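Local structure of dihydroorotate dehydrogenase (Schistosoma mansoni, 6UY4) at residues A[240-245]-A[266-271]; A[327-332]-A[350-355]; A[138-143]-A[284-289]. The protein probably catalyses the FMN-dependent oxidation of (S)-dihydroorotate to orotate with a quinone as electron acceptor, a step of de novo pyrimidine synthesis. All blocks are in the same frame, centred on the assembly; numbering follows the deposited sequence.

Interaction 1 of 3, residues A[240-245]-A[266-271]; sequences LKISPD and DGMIIS. With FMN (flavin mononucleotide), chain G.
Strands 240-242 and 267-270 run parallel with their axes 4.5 Å apart and 25° askew, pairing Leu240 with Met268 and Lys241 with Ile269. Three backbone hydrogen bonds join them: Leu240 N gives to Gly267 O, Leu240 O takes Ile269 N at 2.9 Å, and Ile242 N reaches Ile269 O at 3.1 Å. On the face that carries Lys241 and Ile269, the two side chains meet at an oblique angle, Lys241 CG lying 3.7 Å from Ile269 CG2. CG of Lys241 is anti to the backbone N (chi1 -174°) and the chain stays extended beyond it, a full-length reach that delivers the ammonium group to FMN. Lys241 NZ is held by FMN O3' at 3.0 Å, and by O2 and N1, with a weaker bond to O2', thus spanning the ribityl chain and the pyrimidine end of the flavin. Strand 238-242, helix 248-259 and strand 267-270 form one beta-alpha-beta unit of the TIM barrel, with Lys241 on the inner face and Ser271 just past the strand end, both at the C-terminal end of the barrel where FMN binds. On the other face, Met268 bends at chi3 (57°) to bring CE 3.7 Å from Ile242 CG2, while Ile242 CD1 lies 3.9 Å from Ile270 CG1, these two side chains being side by side. Helix 305-321 packs against Met268 and Ile270 from outside. Beyond a cis peptide bond, Ser271 lies against the Pro244 ring, its OG 3.3 Å from Pro244 CB, and its carbonyl oxygen takes a weak bond from O3' of FMN.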
loop_
_atom_site.group_PDB
_atom_site.type_symbol
_atom_site.label_atom_id
_atom_site.label_comp_id
_atom_site.label_asym_id
_atom_site.label_seq_id
_atom_site.Cartn_x
_atom_site.Cartn_y
_atom_site.Cartn_z
ATOM N N LEU A 240 3.413 2.507 -10.392
ATOM C CA LEU A 240 2.440 3.583 -10.269
ATOM C C LEU A 240 1.212 3.050 -9.547
ATOM O O LEU A 240 0.572 2.105 -10.020
ATOM C CB LEU A 240 2.063 4.136 -11.644
ATOM C CG LEU A 240 1.686 5.614 -11.698
ATOM C CD1 LEU A 240 2.831 6.469 -11.178
ATOM C CD2 LEU A 240 1.305 6.022 -13.113
ATOM N N LYS A 241 0.885 3.652 -8.407
ATOM C CA LYS A 241 -0.251 3.238 -7.594
ATOM C C LYS A 241 -1.398 4.217 -7.814
ATOM O O LYS A 241 -1.236 5.425 -7.613
ATOM C CB LYS A 241 0.134 3.173 -6.118
ATOM C CG LYS A 241 -0.951 2.621 -5.212
ATOM C CD LYS A 241 -0.422 2.419 -3.803
ATOM C CE LYS A 241 -1.481 1.833 -2.890
ATOM N NZ LYS A 241 -0.947 1.588 -1.522
ATOM N N ILE A 242 -2.552 3.696 -8.222
ATOM C CA ILE A 242 -3.689 4.522 -8.596
ATOM C C ILE A 242 -4.827 4.297 -7.607
ATOM O O ILE A 242 -4.774 3.421 -6.743
ATOM C CB ILE A 242 -4.155 4.242 -10.038
ATOM C CG1 ILE A 242 -4.780 2.849 -10.128
ATOM C CG2 ILE A 242 -2.991 4.371 -11.009
ATOM C CD1 ILE A 242 -5.352 2.524 -11.485
ATOM N N SER A 243 -5.874 5.105 -7.750
ATOM C CA SER A 243 -7.120 5.143 -7.001
ATOM C C SER A 243 -8.211 4.379 -7.739
ATOM O O SER A 243 -8.261 4.405 -8.973
ATOM C CB SER A 243 -7.571 6.589 -6.784
ATOM O OG SER A 243 -8.834 6.644 -6.147
ATOM N N PRO A 244 -9.093 3.685 -7.016
ATOM C CA PRO A 244 -10.192 2.965 -7.673
ATOM C C PRO A 244 -11.358 3.850 -8.084
ATOM O O PRO A 244 -12.326 3.338 -8.659
ATOM C CB PRO A 244 -10.624 1.961 -6.596
ATOM C CG PRO A 244 -10.338 2.668 -5.317
ATOM C CD PRO A 244 -9.091 3.479 -5.557
ATOM N N ASP A 245 -11.295 5.151 -7.814
ATOM C CA ASP A 245 -12.392 6.066 -8.093
ATOM C C ASP A 245 -12.246 6.783 -9.427
ATOM O O ASP A 245 -13.077 7.641 -9.746
ATOM C CB ASP A 245 -12.517 7.091 -6.963
ATOM C CG ASP A 245 -12.710 6.438 -5.609
ATOM O OD1 ASP A 245 -13.329 5.355 -5.559
ATOM O OD2 ASP A 245 -12.240 7.004 -4.599
ATOM N N ASP A 266 7.175 0.286 -15.083
ATOM C CA ASP A 266 7.432 -1.140 -14.962
ATOM C C ASP A 266 6.273 -1.933 -14.376
ATOM O O ASP A 266 6.271 -3.162 -14.492
ATOM C CB ASP A 266 8.682 -1.379 -14.103
ATOM C CG ASP A 266 9.928 -0.767 -14.710
ATOM O OD1 ASP A 266 10.262 -1.118 -15.861
ATOM O OD2 ASP A 266 10.562 0.078 -14.045
ATOM N N GLY A 267 5.303 -1.274 -13.757
ATOM C CA GLY A 267 4.179 -1.978 -13.169
ATOM C C GLY A 267 3.252 -0.994 -12.496
ATOM O O GLY A 267 3.577 0.185 -12.321
ATOM N N MET A 268 2.081 -1.497 -12.116
ATOM C CA MET A 268 1.059 -0.680 -11.484
ATOM C C MET A 268 0.499 -1.398 -10.265
ATOM O O MET A 268 0.538 -2.627 -10.163
ATOM C CB MET A 268 -0.077 -0.341 -12.457
ATOM C CG MET A 268 0.342 0.546 -13.614
ATOM S SD MET A 268 -1.041 0.986 -14.682
ATOM C CE MET A 268 -2.136 1.765 -13.498
ATOM N N ILE A 269 -0.032 -0.605 -9.338
ATOM C CA ILE A 269 -0.629 -1.100 -8.104
ATOM C C ILE A 269 -2.075 -0.627 -8.065
ATOM O O ILE A 269 -2.339 0.582 -8.108
ATOM C CB ILE A 269 0.142 -0.621 -6.864
ATOM C CG1 ILE A 269 1.556 -1.208 -6.858
ATOM C CG2 ILE A 269 -0.600 -0.999 -5.597
ATOM C CD1 ILE A 269 2.383 -0.792 -5.662
ATOM N N ILE A 270 -3.007 -1.574 -7.989
ATOM C CA ILE A 270 -4.438 -1.287 -7.991
ATOM C C ILE A 270 -5.052 -2.003 -6.795
ATOM O O ILE A 270 -5.087 -3.240 -6.761
ATOM C CB ILE A 270 -5.120 -1.730 -9.296
ATOM C CG1 ILE A 270 -4.446 -1.090 -10.513
ATOM C CG2 ILE A 270 -6.599 -1.385 -9.269
ATOM C CD1 ILE A 270 -3.386 -1.959 -11.163
ATOM N N SER A 271 -5.541 -1.241 -5.816
ATOM C CA SER A 271 -5.525 0.220 -5.836
ATOM C C SER A 271 -5.345 0.770 -4.425
ATOM O O SER A 271 -4.952 0.044 -3.510
ATOM C CB SER A 271 -6.820 0.769 -6.439
ATOM O OG SER A 271 -7.946 0.356 -5.684
HETATM N N1 FMN G . -1.203 3.818 0.752
HETATM C C2 FMN G . -0.087 4.471 0.266
HETATM O O2 FMN G . 0.233 4.344 -0.915
HETATM N N3 FMN G . 0.672 5.265 1.101
HETATM C C4 FMN G . 0.319 5.412 2.427
HETATM O O4 FMN G . 0.995 6.120 3.171
HETATM C C4A FMN G . -0.804 4.757 2.921
HETATM N N5 FMN G . -1.162 4.901 4.245
HETATM C C5A FMN G . -2.273 4.248 4.734
HETATM C C6 FMN G . -2.627 4.396 6.071
HETATM C C7 FMN G . -3.747 3.744 6.572
HETATM C C7M FMN G . -4.125 3.908 8.015
HETATM C C8 FMN G . -4.515 2.941 5.734
HETATM C C8M FMN G . -5.725 2.235 6.272
HETATM C C9 FMN G . -4.160 2.795 4.397
HETATM C C9A FMN G . -3.039 3.446 3.892
HETATM N N10 FMN G . -2.677 3.302 2.563
HETATM C C10 FMN G . -1.564 3.958 2.078
HETATM C "C1'" FMN G . -3.486 2.449 1.633
HETATM C "C2'" FMN G . -3.008 1.003 1.681
HETATM O "O2'" FMN G . -1.624 0.946 1.417
HETATM C "C3'" FMN G . -3.739 0.155 0.649
HETATM O "O3'" FMN G . -3.648 0.770 -0.617
HETATM C "C4'" FMN G . -5.208 -0.052 1.004
HETATM O "O4'" FMN G . -5.415 0.100 2.392
HETATM C "C5'" FMN G . -5.614 -1.455 0.586
HETATM O "O5'" FMN G . -6.870 -1.793 1.118
HETATM P P FMN G . -6.956 -2.986 2.191
HETATM O O1P FMN G . -8.407 -3.195 2.545
HETATM O O2P FMN G . -6.356 -4.250 1.621
HETATM O O3P FMN G . -6.201 -2.574 3.428
#

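Interaction 2 of 3, residues A[327-332]-A[350-355]; sequences PLIGVG and LVQLYT. With FMN (flavin mononucleotide), chain G.
Leu350 O is approached by two groups of strand 328-331: Gly330 N donates a hydrogen bond to it at 2.8 Å, and the CA of Ile329 makes a CA-H...O contact at 3.2 Å. Leu350 N gives to Leu328 O and Gln352 N to Gly330 O, completing three bonds in parallel register, Ile329 paired with Leu350 and Gly330 with Val351. Ile329 and Leu350 lie side by side and point the same way, with Ile329 CG1 3.7 Å from Leu350 CB. Gln352 crosses both Ile329 and Val331 obliquely. Its CG is anti to its own carbonyl carbon (chi1 -64°) and the chain is extended from there, which carries the amide past both branched side chains, Gln352 CD 3.7 Å from Ile329 CG2 and OE1 3.6 Å from Val331 CG2. NE2 is satisfied beyond the pair, by hydrogen bonds to Glu111 and His109 of strand 109-115. Where the strands end, both segments reach FMN. Val331 CG1 touches FMN C5' at 3.5 Å. FMN phosphate oxygen O3P accepts two bonds from Thr355, one from the backbone N at 2.9 Å and one from OG1 at 3.1 Å, and OG1 is bonded in addition to Ser303. One face of the Tyr354 ring lies over the dimethylbenzene end of the flavin, with C8 offset toward the ring's rim. Strand 328-331, helix 337-346 and strand 350-353 make up a beta-alpha-beta unit of the TIM barrel, ending in its phosphate-binding site. Strand 267-270 lies on the other side of strand 328-331, strand 86-88 neighbours strand 350-353, and helix 305-321 packs on Leu328.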
loop_
_atom_site.group_PDB
_atom_site.type_symbol
_atom_site.label_atom_id
_atom_site.label_comp_id
_atom_site.label_asym_id
_atom_site.label_seq_id
_atom_site.Cartn_x
_atom_site.Cartn_y
_atom_site.Cartn_z
ATOM N N PRO A 327 3.526 -6.024 -14.956
ATOM C CA PRO A 327 2.979 -6.682 -13.763
ATOM C C PRO A 327 2.064 -5.755 -12.977
ATOM O O PRO A 327 2.228 -4.534 -12.974
ATOM C CB PRO A 327 4.230 -7.045 -12.954
ATOM C CG PRO A 327 5.333 -7.090 -13.957
ATOM C CD PRO A 327 4.998 -6.041 -14.971
ATOM N N LEU A 328 1.091 -6.358 -12.301
ATOM C CA LEU A 328 0.125 -5.628 -11.495
ATOM C C LEU A 328 0.103 -6.191 -10.082
ATOM O O LEU A 328 0.324 -7.385 -9.866
ATOM C CB LEU A 328 -1.279 -5.697 -12.105
ATOM C CG LEU A 328 -1.409 -5.185 -13.540
ATOM C CD1 LEU A 328 -2.835 -5.354 -14.032
ATOM C CD2 LEU A 328 -0.977 -3.732 -13.629
ATOM N N ILE A 329 -0.169 -5.315 -9.119
ATOM C CA ILE A 329 -0.261 -5.684 -7.712
ATOM C C ILE A 329 -1.677 -5.372 -7.248
ATOM O O ILE A 329 -2.051 -4.199 -7.115
ATOM C CB ILE A 329 0.779 -4.954 -6.852
ATOM C CG1 ILE A 329 2.194 -5.315 -7.307
ATOM C CG2 ILE A 329 0.586 -5.293 -5.384
ATOM C CD1 ILE A 329 3.286 -4.727 -6.433
ATOM N N GLY A 330 -2.466 -6.416 -7.011
ATOM C CA GLY A 330 -3.824 -6.238 -6.534
ATOM C C GLY A 330 -3.887 -5.974 -5.045
ATOM O O GLY A 330 -3.470 -6.812 -4.239
ATOM N N VAL A 331 -4.397 -4.806 -4.662
ATOM C CA VAL A 331 -4.489 -4.410 -3.263
ATOM C C VAL A 331 -5.905 -3.925 -2.990
ATOM O O VAL A 331 -6.527 -3.280 -3.842
ATOM C CB VAL A 331 -3.465 -3.311 -2.906
ATOM C CG1 VAL A 331 -3.283 -3.223 -1.402
ATOM C CG2 VAL A 331 -2.131 -3.570 -3.588
ATOM N N GLY A 332 -6.418 -4.242 -1.804
ATOM C CA GLY A 332 -7.714 -3.731 -1.403
ATOM C C GLY A 332 -8.730 -4.783 -1.015
ATOM O O GLY A 332 -9.294 -5.463 -1.876
ATOM N N LEU A 350 1.100 -9.819 -8.015
ATOM C CA LEU A 350 1.319 -9.761 -6.579
ATOM C C LEU A 350 0.061 -9.219 -5.917
ATOM O O LEU A 350 -0.797 -8.617 -6.568
ATOM C CB LEU A 350 2.526 -8.882 -6.224
ATOM C CG LEU A 350 3.896 -9.363 -6.703
ATOM C CD1 LEU A 350 4.972 -8.338 -6.377
ATOM C CD2 LEU A 350 4.236 -10.711 -6.087
ATOM N N VAL A 351 -0.048 -9.441 -4.607
ATOM C CA VAL A 351 -1.179 -8.951 -3.830
ATOM C C VAL A 351 -0.669 -8.375 -2.517
ATOM O O VAL A 351 0.345 -8.819 -1.971
ATOM C CB VAL A 351 -2.231 -10.054 -3.569
ATOM C CG1 VAL A 351 -2.926 -10.450 -4.864
ATOM C CG2 VAL A 351 -1.593 -11.262 -2.907
ATOM N N GLN A 352 -1.382 -7.367 -2.014
ATOM C CA GLN A 352 -1.034 -6.707 -0.764
ATOM C C GLN A 352 -2.293 -6.504 0.068
ATOM O O GLN A 352 -3.413 -6.514 -0.448
ATOM C CB GLN A 352 -0.339 -5.359 -1.003
ATOM C CG GLN A 352 1.000 -5.457 -1.714
ATOM C CD GLN A 352 1.577 -4.098 -2.063
ATOM O OE1 GLN A 352 0.962 -3.063 -1.803
ATOM N NE2 GLN A 352 2.763 -4.094 -2.659
ATOM N N LEU A 353 -2.091 -6.315 1.371
ATOM C CA LEU A 353 -3.196 -6.121 2.300
ATOM C C LEU A 353 -2.757 -5.168 3.402
ATOM O O LEU A 353 -1.580 -4.820 3.525
ATOM C CB LEU A 353 -3.678 -7.458 2.880
ATOM C CG LEU A 353 -2.662 -8.351 3.601
ATOM C CD1 LEU A 353 -2.587 -8.035 5.092
ATOM C CD2 LEU A 353 -2.989 -9.821 3.380
ATOM N N TYR A 354 -3.727 -4.753 4.215
ATOM C CA TYR A 354 -3.469 -3.828 5.310
ATOM C C TYR A 354 -4.539 -3.983 6.383
ATOM O O TYR A 354 -4.233 -4.319 7.530
ATOM C CB TYR A 354 -3.431 -2.385 4.794
ATOM C CG TYR A 354 -2.901 -1.353 5.771
ATOM C CD1 TYR A 354 -1.770 -0.611 5.470
ATOM C CD2 TYR A 354 -3.539 -1.107 6.984
ATOM C CE1 TYR A 354 -1.286 0.334 6.346
ATOM C CE2 TYR A 354 -3.055 -0.165 7.868
ATOM C CZ TYR A 354 -1.928 0.553 7.544
ATOM O OH TYR A 354 -1.442 1.497 8.419
ATOM N N THR A 355 -5.796 -3.733 6.012
ATOM C CA THR A 355 -6.872 -3.721 6.998
ATOM C C THR A 355 -7.097 -5.102 7.597
ATOM O O THR A 355 -7.316 -5.231 8.808
ATOM C CB THR A 355 -8.157 -3.194 6.361
ATOM O OG1 THR A 355 -7.933 -1.875 5.849
ATOM C CG2 THR A 355 -9.277 -3.148 7.384
HETATM N N1 FMN G . -1.203 3.818 0.752
HETATM C C2 FMN G . -0.087 4.471 0.266
HETATM O O2 FMN G . 0.233 4.344 -0.915
HETATM N N3 FMN G . 0.672 5.265 1.101
HETATM C C4 FMN G . 0.319 5.412 2.427
HETATM O O4 FMN G . 0.995 6.120 3.171
HETATM C C4A FMN G . -0.804 4.757 2.921
HETATM N N5 FMN G . -1.162 4.901 4.245
HETATM C C5A FMN G . -2.273 4.248 4.734
HETATM C C6 FMN G . -2.627 4.396 6.071
HETATM C C7 FMN G . -3.747 3.744 6.572
HETATM C C7M FMN G . -4.125 3.908 8.015
HETATM C C8 FMN G . -4.515 2.941 5.734
HETATM C C8M FMN G . -5.725 2.235 6.272
HETATM C C9 FMN G . -4.160 2.795 4.397
HETATM C C9A FMN G . -3.039 3.446 3.892
HETATM N N10 FMN G . -2.677 3.302 2.563
HETATM C C10 FMN G . -1.564 3.958 2.078
HETATM C "C1'" FMN G . -3.486 2.449 1.633
HETATM C "C2'" FMN G . -3.008 1.003 1.681
HETATM O "O2'" FMN G . -1.624 0.946 1.417
HETATM C "C3'" FMN G . -3.739 0.155 0.649
HETATM O "O3'" FMN G . -3.648 0.770 -0.617
HETATM C "C4'" FMN G . -5.208 -0.052 1.004
HETATM O "O4'" FMN G . -5.415 0.100 2.392
HETATM C "C5'" FMN G . -5.614 -1.455 0.586
HETATM O "O5'" FMN G . -6.870 -1.793 1.118
HETATM P P FMN G . -6.956 -2.986 2.191
HETATM O O1P FMN G . -8.407 -3.195 2.545
HETATM O O2P FMN G . -6.356 -4.250 1.621
HETATM O O3P FMN G . -6.201 -2.574 3.428
#

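Interaction 3 of 3, residues A[138-143]-A[284-289]. With FMN (flavin mononucleotide), chain G.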
loop_
_atom_site.group_PDB
_atom_site.type_symbol
_atom_site.label_atom_id
_atom_site.label_comp_id
_atom_site.label_asym_id
_atom_site.label_seq_id
_atom_site.Cartn_x
_atom_site.Cartn_y
_atom_site.Cartn_z
ATOM N N VAL A 138 -11.373 3.692 8.145
ATOM C CA VAL A 138 -11.410 4.991 7.481
ATOM C C VAL A 138 -10.281 5.838 8.055
ATOM O O VAL A 138 -10.213 6.049 9.273
ATOM C CB VAL A 138 -12.767 5.687 7.661
ATOM C CG1 VAL A 138 -12.724 7.089 7.072
ATOM C CG2 VAL A 138 -13.876 4.866 7.019
ATOM N N ASN A 139 -9.396 6.325 7.186
ATOM C CA ASN A 139 -8.224 7.075 7.613
ATOM C C ASN A 139 -8.051 8.325 6.762
ATOM O O ASN A 139 -8.432 8.358 5.589
ATOM C CB ASN A 139 -6.947 6.223 7.533
ATOM C CG ASN A 139 -6.272 6.305 6.173
ATOM O OD1 ASN A 139 -5.391 7.137 5.952
ATOM N ND2 ASN A 139 -6.685 5.439 5.253
ATOM N N ARG A 140 -7.465 9.354 7.376
ATOM C CA ARG A 140 -7.094 10.589 6.695
ATOM C C ARG A 140 -5.769 11.083 7.281
ATOM O O ARG A 140 -5.645 12.203 7.769
ATOM C CB ARG A 140 -8.196 11.643 6.816
ATOM C CG ARG A 140 -8.718 11.854 8.229
ATOM C CD ARG A 140 -9.594 13.096 8.313
ATOM N NE ARG A 140 -10.107 13.323 9.662
ATOM C CZ ARG A 140 -11.321 12.967 10.071
ATOM N NH1 ARG A 140 -12.156 12.366 9.235
ATOM N NH2 ARG A 140 -11.702 13.215 11.317
ATOM N N CYS A 141 -4.752 10.217 7.230
ATOM C CA CYS A 141 -3.472 10.527 7.858
ATOM C C CYS A 141 -2.811 11.735 7.205
ATOM O O CYS A 141 -2.405 12.682 7.888
ATOM C CB CYS A 141 -2.550 9.309 7.795
ATOM S SG CYS A 141 -3.199 7.837 8.618
ATOM N N GLY A 142 -2.690 11.719 5.880
ATOM C CA GLY A 142 -2.120 12.844 5.168
ATOM C C GLY A 142 -0.608 12.818 5.072
ATOM O O GLY A 142 0.040 13.865 5.172
ATOM N N PHE A 143 -0.040 11.626 4.881
ATOM C CA PHE A 143 1.396 11.435 4.669
ATOM C C PHE A 143 2.206 11.990 5.847
ATOM O O PHE A 143 2.848 13.040 5.767
ATOM C CB PHE A 143 1.850 12.071 3.349
ATOM C CG PHE A 143 1.301 11.394 2.121
ATOM C CD1 PHE A 143 1.400 12.004 0.880
ATOM C CD2 PHE A 143 0.692 10.153 2.204
ATOM C CE1 PHE A 143 0.902 11.389 -0.251
ATOM C CE2 PHE A 143 0.189 9.534 1.076
ATOM C CZ PHE A 143 0.294 10.153 -0.153
ATOM N N CYS A 284 -18.554 4.969 11.887
ATOM C CA CYS A 284 -17.306 4.599 12.538
ATOM C C CYS A 284 -16.638 5.754 13.270
ATOM O O CYS A 284 -15.538 5.573 13.805
ATOM C CB CYS A 284 -16.327 4.011 11.512
ATOM S SG CYS A 284 -15.897 5.132 10.163
ATOM N N GLY A 285 -17.262 6.929 13.312
ATOM C CA GLY A 285 -16.694 8.070 13.994
ATOM C C GLY A 285 -15.868 8.995 13.129
ATOM O O GLY A 285 -15.342 9.990 13.644
ATOM N N ALA A 286 -15.732 8.702 11.833
ATOM C CA ALA A 286 -14.986 9.585 10.946
ATOM C C ALA A 286 -15.695 10.913 10.723
ATOM O O ALA A 286 -15.038 11.904 10.388
ATOM C CB ALA A 286 -14.737 8.896 9.605
ATOM N N ALA A 287 -17.015 10.955 10.897
ATOM C CA ALA A 287 -17.794 12.173 10.760
ATOM C C ALA A 287 -18.656 12.369 11.999
ATOM O O ALA A 287 -19.159 11.391 12.566
ATOM C CB ALA A 287 -18.681 12.127 9.508
ATOM N N PRO A 288 -18.849 13.620 12.448
ATOM C CA PRO A 288 -18.301 14.833 11.833
ATOM C C PRO A 288 -16.856 15.108 12.236
ATOM O O PRO A 288 -16.332 14.459 13.142
ATOM C CB PRO A 288 -19.224 15.928 12.363
ATOM C CG PRO A 288 -19.613 15.437 13.714
ATOM C CD PRO A 288 -19.712 13.934 13.601
ATOM N N ILE A 289 -16.225 16.061 11.562
ATOM C CA ILE A 289 -14.856 16.467 11.870
ATOM C C ILE A 289 -14.923 17.576 12.912
ATOM O O ILE A 289 -15.600 18.591 12.678
ATOM C CB ILE A 289 -14.116 16.939 10.612
ATOM C CG1 ILE A 289 -14.170 15.860 9.529
ATOM C CG2 ILE A 289 -12.674 17.288 10.946
ATOM C CD1 ILE A 289 -13.510 16.264 8.229
HETATM N N1 FMN G . -1.203 3.818 0.752
HETATM C C2 FMN G . -0.087 4.471 0.266
HETATM O O2 FMN G . 0.233 4.344 -0.915
HETATM N N3 FMN G . 0.672 5.265 1.101
HETATM C C4 FMN G . 0.319 5.412 2.427
HETATM O O4 FMN G . 0.995 6.120 3.171
HETATM C C4A FMN G . -0.804 4.757 2.921
HETATM N N5 FMN G . -1.162 4.901 4.245
HETATM C C5A FMN G . -2.273 4.248 4.734
HETATM C C6 FMN G . -2.627 4.396 6.071
HETATM C C7 FMN G . -3.747 3.744 6.572
HETATM C C7M FMN G . -4.125 3.908 8.015
HETATM C C8 FMN G . -4.515 2.941 5.734
HETATM C C8M FMN G . -5.725 2.235 6.272
HETATM C C9 FMN G . -4.160 2.795 4.397
HETATM C C9A FMN G . -3.039 3.446 3.892
HETATM N N10 FMN G . -2.677 3.302 2.563
HETATM C C10 FMN G . -1.564 3.958 2.078
HETATM C "C1'" FMN G . -3.486 2.449 1.633
HETATM C "C2'" FMN G . -3.008 1.003 1.681
HETATM O "O2'" FMN G . -1.624 0.946 1.417
HETATM C "C3'" FMN G . -3.739 0.155 0.649
HETATM O "O3'" FMN G . -3.648 0.770 -0.617
HETATM C "C4'" FMN G . -5.208 -0.052 1.004
HETATM O "O4'" FMN G . -5.415 0.100 2.392
HETATM C "C5'" FMN G . -5.614 -1.455 0.586
HETATM O "O5'" FMN G . -6.870 -1.793 1.118
HETATM P P FMN G . -6.956 -2.986 2.191
HETATM O O1P FMN G . -8.407 -3.195 2.545
HETATM O O2P FMN G . -6.356 -4.250 1.621
HETATM O O3P FMN G . -6.201 -2.574 3.428
#
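Arg140 NH1 donates a nearly straight hydrogen bond (169°) to Ala286 O, 3.1 Å away. The carbonyl oxygen sits at the edge of the guanidinium and in its plane, and NH1 meets it on a lone pair. NH1 also bonds Tyr299 O, its stronger partner, so two carbonyl oxygens grip it. Ile289 comes over one face of the same group, offset toward the rim, with Ile289 CG1 4.0 Å from Arg140 NH2; the two side chains slide past each other in opposite directions. One flat cation is thereby held at its edge by a peptide oxygen and covered on a face by an aliphatic chain. Beside it Val138 sends its two branches to different partners. Val138 CG1, anti to the backbone N (chi1 175°), touches Ala286 CB at 3.7 Å, whereas Val138 CG2 rests 3.7 Å from Cys284 SG. Further out, Phe129 of strand 128-131 packs on both Arg140 and Ala286. Backbone bonds from Val138 to Phe129 and from Asn139 to Gly301 fix the first segment within its sheet. Asn139 turns away from residues 284-289 toward FMN, where Asn139 ND2 is 3.3 Å from FMN C8. The loop after helix 278-282 is therefore fastened to the end of strand 136-139 and the loop that follows it, in the small antiparallel sheet that, in dihydroorotate dehydrogenases, lies over the mouth of the TIM barrel and lines the flavin site.

Overall arrangement
Read from the N terminus, residues 138-143 open the first loop, which closes only when interaction 3 brings residues 284-289 back to them. Interaction 1 is nested inside that long loop, closing a single beta-alpha-beta excursion between residues 240-245 and 266-271. Interaction 2 follows in series, closing another such excursion between 327-332 and 350-355. Interactions 1 and 2 are adjoining parts of the same parallel barrel sheet: strands 267-270 and 328-331 are neighbours, with Ile270 O 2.7 Å from Val331 N, probably hydrogen-bonded. Interaction 3 stands about 22 Å, centre to centre, from each of them and ties loop 284-289 to the end of strand 136-139 in the four-stranded antiparallel sheet. FMN touches all three.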